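Local structure of SAG family member (Sag19) (Eimeria tenella, 6ZZB) at residues E48-C53 with L72-D77; D77-E82 with S188-C193; K154-E159 with N169-N174; G163-E168 with V180-S185. The protein is of unknown function but serves as a major surface antigen of the parasite, with a fold that appears related to that of the CAP proteins. All blocks are in the same frame, centred on the assembly; numbering follows the deposited sequence.

Contact 1 (E48-C53 with L72-D77)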
loop_
_atom_site.group_PDB
_atom_site.type_symbol
_atom_site.label_atom_id
_atom_site.label_comp_id
_atom_site.label_asym_id
_atom_site.label_seq_id
_atom_site.Cartn_x
_atom_site.Cartn_y
_atom_site.Cartn_z
ATOM N N GLU A 48 -8.446 9.044 7.902
ATOM C CA GLU A 48 -7.138 8.509 8.323
ATOM C C GLU A 48 -7.373 7.167 9.018
ATOM O O GLU A 48 -8.347 7.001 9.750
ATOM C CB GLU A 48 -6.535 9.583 9.230
ATOM C CG GLU A 48 -5.185 9.273 9.789
ATOM C CD GLU A 48 -5.193 8.783 11.225
ATOM O OE1 GLU A 48 -6.198 8.177 11.638
ATOM O OE2 GLU A 48 -4.202 9.060 11.930
ATOM N N LYS A 49 -6.522 6.192 8.721
ATOM C CA LYS A 49 -6.666 4.813 9.202
ATOM C C LYS A 49 -5.373 4.287 9.820
ATOM O O LYS A 49 -5.294 3.084 10.100
ATOM C CB LYS A 49 -7.090 3.889 8.061
ATOM C CG LYS A 49 -8.437 4.166 7.439
ATOM C CD LYS A 49 -9.573 4.087 8.413
ATOM C CE LYS A 49 -10.930 3.984 7.720
ATOM N NZ LYS A 49 -12.043 4.024 8.697
ATOM N N THR A 50 -4.374 5.113 10.089
ATOM C CA THR A 50 -3.072 4.616 10.540
ATOM C C THR A 50 -3.229 3.865 11.853
ATOM O O THR A 50 -2.706 2.755 11.996
ATOM C CB THR A 50 -2.051 5.728 10.677
ATOM O OG1 THR A 50 -2.055 6.453 9.429
ATOM C CG2 THR A 50 -0.690 5.189 11.045
ATOM N N GLU A 51 -3.956 4.423 12.810
ATOM C CA GLU A 51 -4.114 3.715 14.104
ATOM C C GLU A 51 -4.921 2.424 13.933
ATOM O O GLU A 51 -4.798 1.536 14.787
ATOM C CB GLU A 51 -4.799 4.622 15.126
ATOM C CG GLU A 51 -3.961 5.791 15.578
ATOM C CD GLU A 51 -3.944 7.005 14.683
ATOM O OE1 GLU A 51 -4.733 7.049 13.716
ATOM O OE2 GLU A 51 -3.132 7.896 14.949
ATOM N N ASP A 52 -5.803 2.339 12.954
ATOM C CA ASP A 52 -6.598 1.121 12.722
ATOM C C ASP A 52 -5.736 0.033 12.086
ATOM O O ASP A 52 -6.152 -1.150 12.165
ATOM C CB ASP A 52 -7.803 1.419 11.841
ATOM C CG ASP A 52 -8.886 0.379 12.012
ATOM O OD1 ASP A 52 -9.247 0.101 13.182
ATOM O OD2 ASP A 52 -9.297 -0.231 10.998
ATOM N N CYS A 53 -4.656 0.389 11.421
ATOM C CA CYS A 53 -3.863 -0.549 10.584
ATOM C C CYS A 53 -2.509 -0.882 11.209
ATOM O O CYS A 53 -1.900 -1.884 10.792
ATOM C CB CYS A 53 -3.641 0.059 9.207
ATOM S SG CYS A 53 -5.151 0.336 8.247
ATOM N N LEU A 72 7.081 -0.189 12.585
ATOM C CA LEU A 72 6.807 1.123 11.972
ATOM C C LEU A 72 6.074 2.015 12.966
ATOM O O LEU A 72 5.268 1.524 13.755
ATOM C CB LEU A 72 5.927 0.926 10.741
ATOM C CG LEU A 72 6.450 -0.063 9.698
ATOM C CD1 LEU A 72 5.506 -0.047 8.496
ATOM C CD2 LEU A 72 7.842 0.308 9.264
ATOM N N ALA A 73 6.362 3.289 12.825
ATOM C CA ALA A 73 5.635 4.359 13.533
ATOM C C ALA A 73 4.682 5.041 12.566
ATOM O O ALA A 73 4.821 4.899 11.341
ATOM C CB ALA A 73 6.601 5.354 14.097
ATOM N N LYS A 74 3.774 5.819 13.095
ATOM C CA LYS A 74 2.904 6.685 12.280
ATOM C C LYS A 74 3.734 7.736 11.559
ATOM O O LYS A 74 4.596 8.421 12.178
ATOM C CB LYS A 74 1.873 7.351 13.172
ATOM C CG LYS A 74 1.025 8.404 12.495
ATOM C CD LYS A 74 -0.115 8.796 13.400
ATOM C CE LYS A 74 -1.062 9.762 12.742
ATOM N NZ LYS A 74 -2.076 10.195 13.736
ATOM N N ALA A 75 3.484 7.930 10.275
ATOM C CA ALA A 75 3.984 9.075 9.498
ATOM C C ALA A 75 2.913 10.161 9.547
ATOM O O ALA A 75 1.724 9.865 9.358
ATOM C CB ALA A 75 4.281 8.679 8.067
ATOM N N GLU A 76 3.318 11.397 9.794
ATOM C CA GLU A 76 2.385 12.532 9.756
ATOM C C GLU A 76 2.260 13.032 8.322
ATOM O O GLU A 76 3.099 12.760 7.478
ATOM C CB GLU A 76 2.845 13.653 10.691
ATOM C CG GLU A 76 3.036 13.181 12.111
ATOM C CD GLU A 76 1.742 12.843 12.834
ATOM O OE1 GLU A 76 0.648 13.255 12.364
ATOM O OE2 GLU A 76 1.818 12.154 13.864
ATOM N N ASP A 77 1.178 13.746 8.061
ATOM C CA ASP A 77 0.919 14.305 6.725
ATOM C C ASP A 77 2.135 15.054 6.194
ATOM O O ASP A 77 2.454 14.879 5.040
ATOM C CB ASP A 77 -0.304 15.213 6.705
ATOM C CG ASP A 77 -1.622 14.490 6.817
ATOM O OD1 ASP A 77 -1.650 13.299 6.561
ATOM O OD2 ASP A 77 -2.640 15.143 7.100
HETATM O O HOH W 1 -0.969 9.225 9.310
#

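Contact 2 (D77-E82 with S188-C193)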
loop_
_atom_site.group_PDB
_atom_site.type_symbol
_atom_site.label_atom_id
_atom_site.label_comp_id
_atom_site.label_asym_id
_atom_site.label_seq_id
_atom_site.Cartn_x
_atom_site.Cartn_y
_atom_site.Cartn_z
ATOM N N ASP A 77 1.178 13.746 8.061
ATOM C CA ASP A 77 0.919 14.305 6.725
ATOM C C ASP A 77 2.135 15.054 6.194
ATOM O O ASP A 77 2.454 14.879 5.040
ATOM C CB ASP A 77 -0.304 15.213 6.705
ATOM C CG ASP A 77 -1.622 14.490 6.817
ATOM O OD1 ASP A 77 -1.650 13.299 6.561
ATOM O OD2 ASP A 77 -2.640 15.143 7.100
ATOM N N THR A 78 2.770 15.903 7.009
ATOM C CA THR A 78 3.920 16.709 6.533
ATOM C C THR A 78 5.011 15.791 5.982
ATOM O O THR A 78 5.636 16.096 4.992
ATOM C CB THR A 78 4.499 17.566 7.664
ATOM O OG1 THR A 78 3.465 18.378 8.228
ATOM C CG2 THR A 78 5.597 18.463 7.147
ATOM N N GLU A 79 5.227 14.681 6.671
ATOM C CA GLU A 79 6.275 13.713 6.304
ATOM C C GLU A 79 5.923 13.035 4.986
ATOM O O GLU A 79 6.790 12.875 4.149
ATOM C CB GLU A 79 6.430 12.690 7.419
ATOM C CG GLU A 79 6.983 13.271 8.698
ATOM C CD GLU A 79 7.127 12.200 9.751
ATOM O OE1 GLU A 79 6.108 11.629 10.195
ATOM O OE2 GLU A 79 8.262 11.990 10.194
ATOM N N VAL A 80 4.652 12.662 4.840
ATOM C CA VAL A 80 4.211 12.033 3.575
ATOM C C VAL A 80 4.394 13.019 2.424
ATOM O O VAL A 80 4.951 12.658 1.392
ATOM C CB VAL A 80 2.756 11.563 3.699
ATOM C CG1 VAL A 80 2.225 11.101 2.360
ATOM C CG2 VAL A 80 2.636 10.479 4.751
ATOM N N THR A 81 3.969 14.276 2.608
ATOM C CA THR A 81 4.094 15.277 1.527
ATOM C C THR A 81 5.558 15.444 1.138
ATOM O O THR A 81 5.912 15.499 -0.030
ATOM C CB THR A 81 3.483 16.603 1.957
ATOM O OG1 THR A 81 2.080 16.412 2.202
ATOM C CG2 THR A 81 3.737 17.678 0.923
ATOM N N GLU A 82 6.445 15.535 2.132
ATOM C CA GLU A 82 7.873 15.775 1.830
ATOM C C GLU A 82 8.540 14.543 1.199
ATOM O O GLU A 82 9.359 14.673 0.278
ATOM C CB GLU A 82 8.550 16.166 3.152
ATOM C CG GLU A 82 9.830 16.912 2.972
ATOM C CD GLU A 82 9.654 18.246 2.243
ATOM O OE1 GLU A 82 10.434 18.494 1.431
ATOM O OE2 GLU A 82 8.664 18.979 2.473
ATOM N N SER A 188 10.992 0.572 4.889
ATOM C CA SER A 188 9.791 1.112 5.597
ATOM C C SER A 188 10.176 1.388 7.068
ATOM O O SER A 188 10.609 0.448 7.772
ATOM C CB SER A 188 8.591 0.179 5.464
ATOM O OG SER A 188 8.187 0.049 4.080
ATOM N N LYS A 189 10.050 2.637 7.539
ATOM C CA LYS A 189 10.208 3.045 8.963
ATOM C C LYS A 189 8.906 3.653 9.538
ATOM O O LYS A 189 8.614 3.555 10.746
ATOM C CB LYS A 189 11.349 4.055 9.069
ATOM C CG LYS A 189 12.699 3.580 8.523
ATOM C CD LYS A 189 13.585 4.719 8.045
ATOM C CE LYS A 189 14.663 4.286 7.069
ATOM N NZ LYS A 189 14.134 4.158 5.687
ATOM N N LYS A 190 8.110 4.287 8.667
ATOM C CA LYS A 190 6.855 4.939 9.095
ATOM C C LYS A 190 5.790 4.661 8.045
ATOM O O LYS A 190 6.169 4.387 6.887
ATOM C CB LYS A 190 7.045 6.453 9.235
ATOM C CG LYS A 190 8.250 6.865 10.069
ATOM C CD LYS A 190 8.266 8.333 10.350
ATOM C CE LYS A 190 9.560 8.769 10.998
ATOM N NZ LYS A 190 9.400 10.105 11.587
ATOM N N VAL A 191 4.544 4.789 8.448
ATOM C CA VAL A 191 3.407 4.554 7.526
ATOM C C VAL A 191 2.257 5.487 7.860
ATOM O O VAL A 191 2.020 5.792 9.020
ATOM C CB VAL A 191 3.009 3.072 7.538
ATOM C CG1 VAL A 191 2.468 2.631 8.887
ATOM C CG2 VAL A 191 2.010 2.729 6.432
ATOM N N SER A 192 1.576 5.961 6.823
ATOM C CA SER A 192 0.311 6.699 6.941
ATOM C C SER A 192 -0.740 6.012 6.080
ATOM O O SER A 192 -0.501 5.888 4.873
ATOM C CB SER A 192 0.498 8.122 6.523
ATOM O OG SER A 192 -0.740 8.824 6.632
ATOM N N CYS A 193 -1.841 5.602 6.674
ATOM C CA CYS A 193 -2.911 4.894 5.950
ATOM C C CYS A 193 -4.174 5.742 5.933
ATOM O O CYS A 193 -4.460 6.464 6.893
ATOM C CB CYS A 193 -3.251 3.580 6.623
ATOM S SG CYS A 193 -1.902 2.355 6.640
HETATM O O HOH W 2 -0.844 11.109 5.016
HETATM O O HOH W 3 6.442 10.773 12.558
#

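Contact 3 (K154-E159 with N169-N174). With SO4 (sulfate ion), chain B.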
loop_
_atom_site.group_PDB
_atom_site.type_symbol
_atom_site.label_atom_id
_atom_site.label_comp_id
_atom_site.label_asym_id
_atom_site.label_seq_id
_atom_site.Cartn_x
_atom_site.Cartn_y
_atom_site.Cartn_z
ATOM N N LYS A 154 5.891 -16.555 -3.564
ATOM C CA LYS A 154 6.389 -17.950 -3.429
ATOM C C LYS A 154 6.198 -18.697 -4.756
ATOM O O LYS A 154 7.056 -19.602 -5.073
ATOM C CB LYS A 154 5.655 -18.640 -2.295
ATOM C CG LYS A 154 6.110 -18.216 -0.908
ATOM C CD LYS A 154 5.260 -18.830 0.179
ATOM C CE LYS A 154 5.744 -18.453 1.554
ATOM N NZ LYS A 154 4.841 -19.024 2.582
ATOM N N GLN A 155 5.144 -18.408 -5.484
ATOM C CA GLN A 155 4.805 -19.070 -6.756
ATOM C C GLN A 155 5.658 -18.516 -7.887
ATOM O O GLN A 155 5.649 -19.096 -8.982
ATOM C CB GLN A 155 3.325 -18.864 -7.029
ATOM C CG GLN A 155 2.488 -19.682 -6.070
ATOM C CD GLN A 155 1.112 -19.114 -5.824
ATOM O OE1 GLN A 155 0.670 -18.217 -6.531
ATOM N NE2 GLN A 155 0.412 -19.702 -4.861
ATOM N N SER A 156 6.303 -17.381 -7.662
ATOM C CA SER A 156 7.111 -16.635 -8.661
ATOM C C SER A 156 8.536 -17.181 -8.709
ATOM O O SER A 156 9.041 -17.608 -7.692
ATOM C CB SER A 156 7.125 -15.149 -8.322
ATOM O OG SER A 156 8.050 -14.426 -9.147
ATOM N N ASN A 157 9.169 -17.045 -9.868
ATOM C CA ASN A 157 10.621 -17.313 -9.991
ATOM C C ASN A 157 11.459 -16.173 -9.399
ATOM O O ASN A 157 12.684 -16.274 -9.425
ATOM C CB ASN A 157 11.007 -17.575 -11.442
ATOM C CG ASN A 157 10.484 -18.919 -11.883
ATOM O OD1 ASN A 157 10.892 -19.917 -11.299
ATOM N ND2 ASN A 157 9.576 -18.921 -12.841
ATOM N N PHE A 158 10.834 -15.157 -8.811
ATOM C CA PHE A 158 11.541 -14.169 -7.972
ATOM C C PHE A 158 12.542 -14.875 -7.066
ATOM O O PHE A 158 12.189 -15.820 -6.333
ATOM C CB PHE A 158 10.535 -13.385 -7.130
ATOM C CG PHE A 158 11.180 -12.392 -6.206
ATOM C CD1 PHE A 158 11.460 -11.102 -6.627
ATOM C CD2 PHE A 158 11.490 -12.754 -4.917
ATOM C CE1 PHE A 158 12.072 -10.203 -5.763
ATOM C CE2 PHE A 158 12.120 -11.862 -4.063
ATOM C CZ PHE A 158 12.401 -10.590 -4.494
ATOM N N GLU A 159 13.783 -14.385 -7.082
ATOM C CA GLU A 159 14.863 -14.746 -6.137
ATOM C C GLU A 159 15.305 -13.452 -5.473
ATOM O O GLU A 159 15.485 -12.458 -6.168
ATOM C CB GLU A 159 16.101 -15.317 -6.849
ATOM C CG GLU A 159 15.960 -16.716 -7.391
ATOM C CD GLU A 159 17.329 -17.269 -7.780
ATOM O OE1 GLU A 159 17.617 -17.313 -8.986
ATOM O OE2 GLU A 159 18.125 -17.601 -6.869
ATOM N N ASN A 169 6.032 -5.336 -14.021
ATOM C CA ASN A 169 6.456 -6.707 -14.421
ATOM C C ASN A 169 6.180 -7.699 -13.298
ATOM O O ASN A 169 6.057 -7.290 -12.139
ATOM C CB ASN A 169 7.938 -6.741 -14.795
ATOM C CG ASN A 169 8.219 -5.958 -16.059
ATOM O OD1 ASN A 169 7.385 -5.898 -16.962
ATOM N ND2 ASN A 169 9.400 -5.372 -16.137
ATOM N N ALA A 170 6.128 -8.990 -13.607
ATOM C CA ALA A 170 5.988 -10.035 -12.577
ATOM C C ALA A 170 7.208 -10.015 -11.666
ATOM O O ALA A 170 8.343 -9.763 -12.105
ATOM C CB ALA A 170 5.798 -11.383 -13.228
ATOM N N PRO A 171 7.062 -10.267 -10.354
ATOM C CA PRO A 171 5.769 -10.546 -9.721
ATOM C C PRO A 171 5.039 -9.319 -9.148
ATOM O O PRO A 171 3.919 -9.501 -8.673
ATOM C CB PRO A 171 6.187 -11.398 -8.533
ATOM C CG PRO A 171 7.521 -10.833 -8.119
ATOM C CD PRO A 171 8.181 -10.421 -9.420
ATOM N N PHE A 172 5.639 -8.125 -9.212
ATOM C CA PHE A 172 5.123 -6.946 -8.462
ATOM C C PHE A 172 4.060 -6.195 -9.250
ATOM O O PHE A 172 3.494 -5.234 -8.706
ATOM C CB PHE A 172 6.282 -6.079 -8.000
ATOM C CG PHE A 172 7.154 -6.782 -7.002
ATOM C CD1 PHE A 172 6.645 -7.184 -5.789
ATOM C CD2 PHE A 172 8.474 -7.111 -7.305
ATOM C CE1 PHE A 172 7.415 -7.889 -4.880
ATOM C CE2 PHE A 172 9.239 -7.826 -6.399
ATOM C CZ PHE A 172 8.724 -8.194 -5.179
ATOM N N ASN A 173 3.704 -6.649 -10.451
ATOM C CA ASN A 173 2.491 -6.202 -11.160
ATOM C C ASN A 173 1.249 -6.857 -10.552
ATOM O O ASN A 173 0.138 -6.450 -10.926
ATOM C CB ASN A 173 2.585 -6.485 -12.666
ATOM C CG ASN A 173 2.651 -7.954 -13.003
ATOM O OD1 ASN A 173 2.929 -8.802 -12.169
ATOM N ND2 ASN A 173 2.513 -8.258 -14.291
ATOM N N ASN A 174 1.407 -7.794 -9.640
ATOM C CA ASN A 174 0.305 -8.286 -8.786
ATOM C C ASN A 174 0.211 -7.344 -7.584
ATOM O O ASN A 174 1.208 -7.178 -6.868
ATOM C CB ASN A 174 0.554 -9.747 -8.401
ATOM C CG ASN A 174 -0.456 -10.300 -7.440
ATOM O OD1 ASN A 174 -0.484 -9.911 -6.275
ATOM N ND2 ASN A 174 -1.296 -11.229 -7.904
HETATM S S SO4 B . 7.387 -15.112 -12.647
HETATM O O1 SO4 B . 7.478 -14.134 -11.583
HETATM O O2 SO4 B . 8.235 -14.706 -13.732
HETATM O O3 SO4 B . 6.022 -15.159 -13.119
HETATM O O4 SO4 B . 7.773 -16.422 -12.174
#

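Contact 4 (G163-E168 with V180-S185)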
loop_
_atom_site.group_PDB
_atom_site.type_symbol
_atom_site.label_atom_id
_atom_site.label_comp_id
_atom_site.label_asym_id
_atom_site.label_seq_id
_atom_site.Cartn_x
_atom_site.Cartn_y
_atom_site.Cartn_z
ATOM N N GLY A 163 16.038 -10.316 -7.762
ATOM C CA GLY A 163 14.702 -9.734 -7.975
ATOM C C GLY A 163 14.666 -8.283 -7.510
ATOM O O GLY A 163 15.111 -7.990 -6.383
ATOM N N THR A 164 14.153 -7.419 -8.353
ATOM C CA THR A 164 13.985 -5.983 -8.039
ATOM C C THR A 164 12.506 -5.646 -8.115
ATOM O O THR A 164 11.730 -6.379 -8.734
ATOM C CB THR A 164 14.839 -5.077 -8.934
ATOM O OG1 THR A 164 14.337 -5.116 -10.266
ATOM C CG2 THR A 164 16.301 -5.466 -8.913
ATOM N N TYR A 165 12.174 -4.506 -7.546
ATOM C CA TYR A 165 10.773 -4.055 -7.482
ATOM C C TYR A 165 10.459 -3.378 -8.800
ATOM O O TYR A 165 11.106 -2.357 -9.105
ATOM C CB TYR A 165 10.552 -3.121 -6.294
ATOM C CG TYR A 165 9.120 -2.649 -6.244
ATOM C CD1 TYR A 165 8.111 -3.467 -5.768
ATOM C CD2 TYR A 165 8.760 -1.420 -6.772
ATOM C CE1 TYR A 165 6.782 -3.051 -5.753
ATOM C CE2 TYR A 165 7.435 -0.999 -6.791
ATOM C CZ TYR A 165 6.444 -1.837 -6.301
ATOM O OH TYR A 165 5.136 -1.402 -6.290
ATOM N N ASP A 166 9.517 -3.896 -9.572
ATOM C CA ASP A 166 9.045 -3.236 -10.799
ATOM C C ASP A 166 7.549 -3.481 -10.884
ATOM O O ASP A 166 7.119 -4.612 -11.193
ATOM C CB ASP A 166 9.813 -3.766 -12.004
ATOM C CG ASP A 166 9.362 -3.200 -13.331
ATOM O OD1 ASP A 166 8.440 -2.333 -13.358
ATOM O OD2 ASP A 166 9.943 -3.631 -14.342
ATOM N N VAL A 167 6.783 -2.433 -10.665
ATOM C CA VAL A 167 5.303 -2.547 -10.566
ATOM C C VAL A 167 4.705 -2.923 -11.931
ATOM O O VAL A 167 3.528 -3.293 -11.954
ATOM C CB VAL A 167 4.729 -1.246 -9.964
ATOM C CG1 VAL A 167 4.817 -0.075 -10.942
ATOM C CG2 VAL A 167 3.319 -1.436 -9.420
ATOM N N GLU A 168 5.457 -2.851 -13.039
ATOM C CA GLU A 168 4.938 -3.146 -14.398
ATOM C C GLU A 168 5.313 -4.566 -14.836
ATOM O O GLU A 168 4.894 -4.961 -15.937
ATOM C CB GLU A 168 5.459 -2.114 -15.404
ATOM C CG GLU A 168 5.173 -0.667 -15.022
ATOM C CD GLU A 168 3.811 -0.094 -15.390
ATOM O OE1 GLU A 168 3.063 -0.760 -16.135
ATOM O OE2 GLU A 168 3.504 1.045 -14.939
ATOM N N VAL A 180 2.851 -6.661 -0.257
ATOM C CA VAL A 180 3.728 -7.375 0.692
ATOM C C VAL A 180 5.138 -6.784 0.649
ATOM O O VAL A 180 5.767 -6.703 1.714
ATOM C CB VAL A 180 3.751 -8.877 0.358
ATOM C CG1 VAL A 180 4.881 -9.603 1.056
ATOM C CG2 VAL A 180 2.411 -9.460 0.679
ATOM N N ALA A 181 5.629 -6.401 -0.512
ATOM C CA ALA A 181 6.965 -5.770 -0.603
ATOM C C ALA A 181 7.004 -4.515 0.262
ATOM O O ALA A 181 7.960 -4.350 1.002
ATOM C CB ALA A 181 7.304 -5.513 -2.041
ATOM N N PHE A 182 5.953 -3.705 0.234
ATOM C CA PHE A 182 5.949 -2.476 1.070
ATOM C C PHE A 182 5.808 -2.859 2.532
ATOM O O PHE A 182 6.514 -2.310 3.387
ATOM C CB PHE A 182 4.816 -1.538 0.667
ATOM C CG PHE A 182 5.102 -0.749 -0.561
ATOM C CD1 PHE A 182 5.762 0.467 -0.469
ATOM C CD2 PHE A 182 4.750 -1.221 -1.811
ATOM C CE1 PHE A 182 6.028 1.205 -1.604
ATOM C CE2 PHE A 182 5.041 -0.489 -2.951
ATOM C CZ PHE A 182 5.718 0.712 -2.848
ATOM N N LEU A 183 4.920 -3.781 2.848
ATOM C CA LEU A 183 4.663 -4.182 4.243
ATOM C C LEU A 183 5.953 -4.689 4.888
ATOM O O LEU A 183 6.149 -4.454 6.093
ATOM C CB LEU A 183 3.607 -5.282 4.320
ATOM C CG LEU A 183 2.174 -4.826 4.095
ATOM C CD1 LEU A 183 1.272 -6.002 3.799
ATOM C CD2 LEU A 183 1.665 -4.069 5.313
ATOM N N LEU A 184 6.734 -5.447 4.143
ATOM C CA LEU A 184 7.926 -6.156 4.683
ATOM C C LEU A 184 9.215 -5.468 4.263
ATOM O O LEU A 184 10.300 -6.116 4.376
ATOM C CB LEU A 184 7.902 -7.602 4.187
ATOM C CG LEU A 184 6.722 -8.418 4.674
ATOM C CD1 LEU A 184 6.898 -9.861 4.230
ATOM C CD2 LEU A 184 6.553 -8.374 6.177
ATOM N N SER A 185 9.167 -4.234 3.809
ATOM C CA SER A 185 10.369 -3.504 3.342
ATOM C C SER A 185 11.234 -3.093 4.551
ATOM O O SER A 185 10.709 -2.515 5.509
ATOM C CB SER A 185 9.966 -2.302 2.556
ATOM O OG SER A 185 11.104 -1.516 2.226
#

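Contact 1 (E48-C53 with L72-D77)
Lys74 meets Glu48 and Glu51 because its CG stands anti to its own backbone N (chi1 173°) and the rest of the chain runs on extended, while each glutamate chain is bent at chi2, -101° in Glu48 and 82° in Glu51. The ammonium group is gripped by two salt bridges: Lys74 NZ lies 3.0 Å from Glu48 OE2, approaching nearly along the C-O axis, and 2.8 Å from Glu51 OE2, where it takes the syn lone pair. Nearer the backbone of Lys74, Thr50 supplies the apolar part, its CG2 resting 3.9 Å from Lys74 CG as the two side chains cross at about a right angle. The hydroxyl of Thr50 turns elsewhere. It bonds the backbone N of Cys193 and also reaches a water, 3.0 Å from Thr50 OG1, that donates to Ala75 O at 2.8 Å. Strand 73-74 and the start of helix 50-61 are thereby joined beside strand 190-196. The carboxylates themselves are pressed together, with Glu48 OE2 only 2.7 Å from Glu51 OE1. Such proximity suggests that the two acids probably share a proton, with the single lysine offsetting the remaining negative charge.

Contact 2 (D77-E82 with S188-C193)
Glu79 and Lys190 form the charged end of this contact, where helix 77-86 lies against strand 190-196. Lys190 NZ donates over 2.6 Å to the syn lone pair of Glu79 OE2, and the two extended chains cross at about a right angle. Glu79 OE1, the other carboxylate oxygen, accepts from the backbone N of Glu76, the N-cap residue, so the side chain that holds the lysine also holds the beginning of its own helix. A water lies close by and accepts from Lys190 NZ at 3.2 Å; its approach to Glu79 OE1 is too short to be read with confidence. A second water joins the segments further along. It donates to Asp77 OD1 at 2.8 Å and is hydrogen-bonded to Ser192 OG, also at 2.8 Å. A chi1 of 180° sets OG of Ser192 anti to the backbone N and takes it to this water. The strand backbone, for its part, points CB of Ser192 toward the helix, where Val80 CG2 touches Ser192 CB at 3.6 Å, the direct apolar contact between the two elements. Where strand 190-196 begins, Lys189 and Lys190 both face Ile211 of strand 203-211, a classic beta bulge. Asp77 and Glu79, the two acids that take part here, sit in the first turn of the helix, where its dipole would be expected to stabilise their negative charge. The helix is therefore attached to the sheet by a direct ion pair and a bridging water, with a small buried apolar contact between them.

Contact 3 (K154-E159 with N169-N174)
Phe158 and Phe172 meet as an offset edge-to-face pair: the edge of Phe172 is turned toward the face of Phe158, with the planes at 83° and the centroids 5.6 Å apart. The closest atoms are Phe158 CE1 and Phe172 CE2, at 3.8 Å. A chi1 of 178° swings the Phe158 ring away from its backbone N and across to the loop. Pro171, preceded by a cis peptide bond, lies between the Phe172 ring and Ser156, with Phe158 CB alongside. Pro171 CG sits 3.8 Å above the plane of the Phe172 ring, over the centre, and 4.1 Å from Phe158 CB. The same proline opens a type I beta turn ending at Asn174, which N-caps helix 175-183. Ser156 has two conformers; in the one described, its OG packs 3.6 Å from Pro171 CB and receives Phe158 N in an ST turn just past helix 138-155. The two ends of one long connection between these helices are thus packed together. Beside Ala170 a sulfate, probably from the crystallisation liquor, is held by Asn157 N, 2.8 Å from sulfate O4 with a nearly straight bond (174°). The bond from Asn157 ND2 is weak, and that from Ser156 OG doubtful, being very short and tied to one conformer.

Contact 4 (G163-E168 with V180-S185)
Tyr165 reaches out of the loop toward helix 175-183, and its ring does most of the touching. The CA-CB bond already points at the helix, and with chi1 at 179° CG lies anti to the backbone N, so the ring continues outward from the chain. Along one side of the ring, CD1 comes first and approaches the methyl of Ala181, Tyr165 CD1 to Ala181 CB being 4.3 Å. One atom further, Tyr165 CE1 lies 4.2 Å from Phe182 CE2. The approach tightens at CZ, where Tyr165 CZ to Phe182 CE2 is 3.9 Å. It is closest at the tip, with Tyr165 OH 3.5 Å from Phe182 CE2 and near the plane of the phenylalanine ring. The two rings make an offset edge-to-face pair, the edge of Phe182 directed at the face of Tyr165, with centroids 5.6 Å apart and planes at 81°. The hydroxyl is not left to this apolar neighbour: its polar partner is Ser178 OG, one turn before Phe182. Phe172 also meets the tyrosine ring, and the backbone of Tyr165 bonds to Glu217 and Asp218. Past the tyrosine the loop turns, Asp166 OD1 accepting from Glu168 N at 3.0 Å in an Asx turn, although the N-H comes from well above the carboxylate plane. Buried aromatic packing here seats an irregular connection on a helix within a mixed alpha/beta fold, consistent with the alpha-beta-alpha sandwich of CAP proteins.

Overall arrangement
The four contacts form two pairs. Contacts 1 and 2, centres about 8 Å apart, share Asp77 and meet on strand 190-196, where Lys49 N lies 2.8 Å from Cys193 O and Ala75 N lies 2.9 Å from Val191 O. Contacts 3 and 4, centres about 9 Å apart, alternate along the chain and share the connection between helices 138-155 and 175-183; Phe172 and Tyr165 link their aromatic clusters. Contact 2 spans both of these, and Ser188 OG, 3.0 Å from Phe182 O, ties it to contact 4. Contact 3, with its sulfate, lies on the opposite side of the chain's centre from contact 1, about 28 Å between centres.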